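Local coordinates for protein mitochondrial import inner membrane translocase subunit TIM8 (Saccharomyces cerevisiae, PDB 3CJH) that acts as an intermembrane-space chaperone in mitochondria, helping to import and insert multi-pass inner-membrane proteins and to pass beta-barrel precursors to the outer-membrane sorting machinery, at residues Lys24-Val29 with Ser36-Cys41. Residues are numbered along the deposited sequence; the frame is centred on the assembly and turned at random.
Sequences KCVESV and SQEEQC
A disulfide between C25 and C41 carries this buried contact, tying the last turn of helix 7-25 to the first turns of helix 36-62. C25 ends its helix where the interhelix loop begins, while C41 lies a turn and a half into the second helix. The SG atoms of C25 and C41 are 2.1 Å apart, and the bridge twists by -80° about the S-S bond, near the right angle that a relaxed disulfide prefers. The two sulfurs are delivered differently: SG of C25 lies anti to its carbonyl carbon, whereas SG of C41 stands anti to its backbone N (chi1 180°). CB of C25 and CB of C41 end up 3.8 Å apart. This is the inner disulfide of the twin CX3C motif of the small Tim family, which fastens two antiparallel helices into a hairpin; the outer one probably joins C21 to C45, one helical turn further from the loop. One turn before C41, E38 closes the loop side of the contact. Its CB packs against the carbonyl O of C25 at 3.7 Å, at the level where the backbones come nearest, the CA atoms of C25 and E38 being 5.7 Å apart. Beyond CG the chain of E38 runs extended, bringing OE1 to 4.2 Å from CA of V26, the first residue to leave the helix. The other carboxylate oxygen, OE2, accepts a hydrogen bond from the backbone N of S35 and forms a salt bridge to a basic side chain of a neighbouring subunit, a different protein of the assembly, which probably favours the charged form of E38 despite its burial.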
ATOM      1  N   LYS B  24       8.719   8.103   3.871  1.00 12.37           N
ATOM      2  CA  LYS B  24       9.496   8.845   2.884  1.00 13.32           C
ATOM      3  C   LYS B  24      10.678   9.607   3.450  1.00 12.79           C
ATOM      4  O   LYS B  24      11.682   9.749   2.755  1.00 14.41           O
ATOM      5  CB  LYS B  24       8.580   9.794   2.089  1.00 14.08           C
ATOM      6  CG  LYS B  24       7.566   8.994   1.283  1.00 16.78           C
ATOM      7  CD  LYS B  24       6.601   9.807   0.426  1.00 17.79           C
ATOM      8  CE  LYS B  24       5.820   8.865  -0.519  1.00 18.93           C
ATOM      9  NZ  LYS B  24       5.268   9.568  -1.717  1.00 19.06           N
ATOM     10  N   CYS B  25      10.577  10.082   4.690  1.00 12.70           N
ATOM     11  CA  CYS B  25      11.643  10.901   5.310  1.00 13.10           C
ATOM     12  C   CYS B  25      12.546  10.210   6.335  1.00 14.63           C
ATOM     13  O   CYS B  25      13.688  10.641   6.528  1.00 16.52           O
ATOM     14  CB  CYS B  25      11.058  12.115   5.994  1.00 11.39           C
ATOM     15  SG  CYS B  25      10.374  13.280   4.846  1.00 14.56           S
ATOM     16  N   VAL B  26      12.030   9.197   7.027  1.00 13.86           N
ATOM     17  CA  VAL B  26      12.844   8.428   7.960  1.00 14.28           C
ATOM     18  C   VAL B  26      13.356   7.223   7.211  1.00 18.00           C
ATOM     19  O   VAL B  26      12.657   6.207   7.106  1.00 16.29           O
ATOM     20  CB  VAL B  26      12.058   7.948   9.171  1.00 13.36           C
ATOM     21  CG1 VAL B  26      12.946   7.065  10.035  1.00 15.88           C
ATOM     22  CG2 VAL B  26      11.515   9.123   9.977  1.00 11.37           C
ATOM     23  N   GLU B  27      14.567   7.330   6.676  1.00 22.75           N
ATOM     24  CA  GLU B  27      15.056   6.279   5.809  1.00 29.50           C
ATOM     25  C   GLU B  27      15.584   5.084   6.607  1.00 32.41           C
ATOM     26  O   GLU B  27      15.643   3.960   6.090  1.00 31.43           O
ATOM     27  CB  GLU B  27      16.105   6.806   4.821  1.00 33.80           C
ATOM     28  CG  GLU B  27      17.601   6.513   5.155  1.00 36.41           C
ATOM     29  CD  GLU B  27      18.402   7.722   5.577  1.00 38.66           C
ATOM     30  OE1 GLU B  27      19.481   7.512   6.180  1.00 41.33           O
ATOM     31  OE2 GLU B  27      17.978   8.870   5.301  1.00 39.75           O
ATOM     32  N   SER B  28      15.948   5.332   7.865  1.00 34.32           N
ATOM     33  CA  SER B  28      16.572   4.315   8.710  1.00 35.14           C
ATOM     34  C   SER B  28      16.532   4.733  10.172  1.00 34.94           C
ATOM     35  O   SER B  28      16.557   5.918  10.469  1.00 33.68           O
ATOM     36  CB  SER B  28      18.033   4.162   8.309  1.00 36.33           C
ATOM     37  OG  SER B  28      18.718   5.411   8.460  1.00 36.71           O
ATOM     38  N   VAL B  29      16.517   3.751  11.071  1.00 35.31           N
ATOM     39  CA  VAL B  29      16.520   3.988  12.514  1.00 33.31           C
ATOM     40  C   VAL B  29      17.844   3.489  13.113  1.00 32.94           C
ATOM     41  O   VAL B  29      18.044   2.278  13.239  1.00 33.50           O
ATOM     42  CB  VAL B  29      15.332   3.252  13.173  1.00 32.87           C
ATOM     43  CG1 VAL B  29      15.292   3.516  14.670  1.00 30.90           C
ATOM     44  CG2 VAL B  29      14.014   3.654  12.499  1.00 31.63           C
ATOM     45  N   SER B  36      18.389  17.007  11.885  1.00 11.62           N
ATOM     46  CA  SER B  36      18.090  18.266  11.196  1.00 12.34           C
ATOM     47  C   SER B  36      17.370  18.007   9.855  1.00 12.97           C
ATOM     48  O   SER B  36      16.256  18.493   9.599  1.00  9.30           O
ATOM     49  CB  SER B  36      19.429  18.992  10.918  1.00 14.69           C
ATOM     50  OG  SER B  36      19.671  20.100  11.806  1.00 16.32           O
ATOM     51  N   GLN B  37      18.043  17.222   9.019  1.00 15.01           N
ATOM     52  CA  GLN B  37      17.581  16.857   7.685  1.00 17.02           C
ATOM     53  C   GLN B  37      16.192  16.237   7.694  1.00 17.66           C
ATOM     54  O   GLN B  37      15.302  16.669   6.950  1.00 15.50           O
ATOM     55  CB  GLN B  37      18.579  15.862   7.084  1.00 18.49           C
ATOM     56  CG  GLN B  37      18.148  15.157   5.795  1.00 20.14           C
ATOM     57  CD  GLN B  37      18.250  16.026   4.531  1.00 22.08           C
ATOM     58  OE1 GLN B  37      18.129  17.261   4.574  1.00 19.10           O
ATOM     59  NE2 GLN B  37      18.454  15.361   3.385  1.00 23.23           N
ATOM     60  N   GLU B  38      16.010  15.221   8.537  1.00 19.97           N
ATOM     61  CA  GLU B  38      14.738  14.488   8.561  1.00 19.52           C
ATOM     62  C   GLU B  38      13.598  15.226   9.237  1.00 17.66           C
ATOM     63  O   GLU B  38      12.452  14.876   9.035  1.00 18.63           O
ATOM     64  CB  GLU B  38      14.891  13.047   9.120  1.00 18.93           C
ATOM     65  CG  GLU B  38      15.102  12.883  10.608  1.00 21.11           C
ATOM     66  CD  GLU B  38      15.803  11.533  10.995  1.00 22.93           C
ATOM     67  OE1 GLU B  38      15.526  10.469  10.383  1.00 23.19           O
ATOM     68  OE2 GLU B  38      16.639  11.526  11.931  1.00 21.92           O
ATOM     69  N   GLU B  39      13.898  16.260  10.010  1.00 17.34           N
ATOM     70  CA  GLU B  39      12.847  17.060  10.633  1.00 20.43           C
ATOM     71  C   GLU B  39      12.220  18.045   9.630  1.00 19.87           C
ATOM     72  O   GLU B  39      11.015  18.298   9.644  1.00 19.16           O
ATOM     73  CB  GLU B  39      13.402  17.833  11.832  1.00 22.94           C
ATOM     74  CG  GLU B  39      12.418  17.857  12.991  1.00 27.64           C
ATOM     75  CD  GLU B  39      12.884  18.692  14.172  1.00 30.90           C
ATOM     76  OE1 GLU B  39      13.594  19.702  13.944  1.00 34.68           O
ATOM     77  OE2 GLU B  39      12.527  18.334  15.329  1.00 33.82           O
ATOM     78  N   GLN B  40      13.064  18.605   8.773  1.00 18.92           N
ATOM     79  CA  GLN B  40      12.654  19.571   7.753  1.00 16.78           C
ATOM     80  C   GLN B  40      11.955  18.850   6.571  1.00 13.78           C
ATOM     81  O   GLN B  40      10.971  19.329   5.999  1.00 12.31           O
ATOM     82  CB  GLN B  40      13.905  20.320   7.287  1.00 18.75           C
ATOM     83  CG  GLN B  40      13.654  21.527   6.405  1.00 23.05           C
ATOM     84  CD  GLN B  40      13.090  22.739   7.178  1.00 26.13           C
ATOM     85  OE1 GLN B  40      13.352  22.913   8.370  1.00 28.22           O
ATOM     86  NE2 GLN B  40      12.320  23.589   6.484  1.00 27.55           N
ATOM     87  N   CYS B  41      12.474  17.679   6.214  1.00 11.45           N
ATOM     88  CA  CYS B  41      11.840  16.793   5.228  1.00  9.63           C
ATOM     89  C   CYS B  41      10.405  16.480   5.657  1.00  7.47           C
ATOM     90  O   CYS B  41       9.478  16.498   4.858  1.00  6.84           O
ATOM     91  CB  CYS B  41      12.648  15.489   5.133  1.00  9.00           C
ATOM     92  SG  CYS B  41      12.036  14.205   3.955  1.00 16.22           S
TER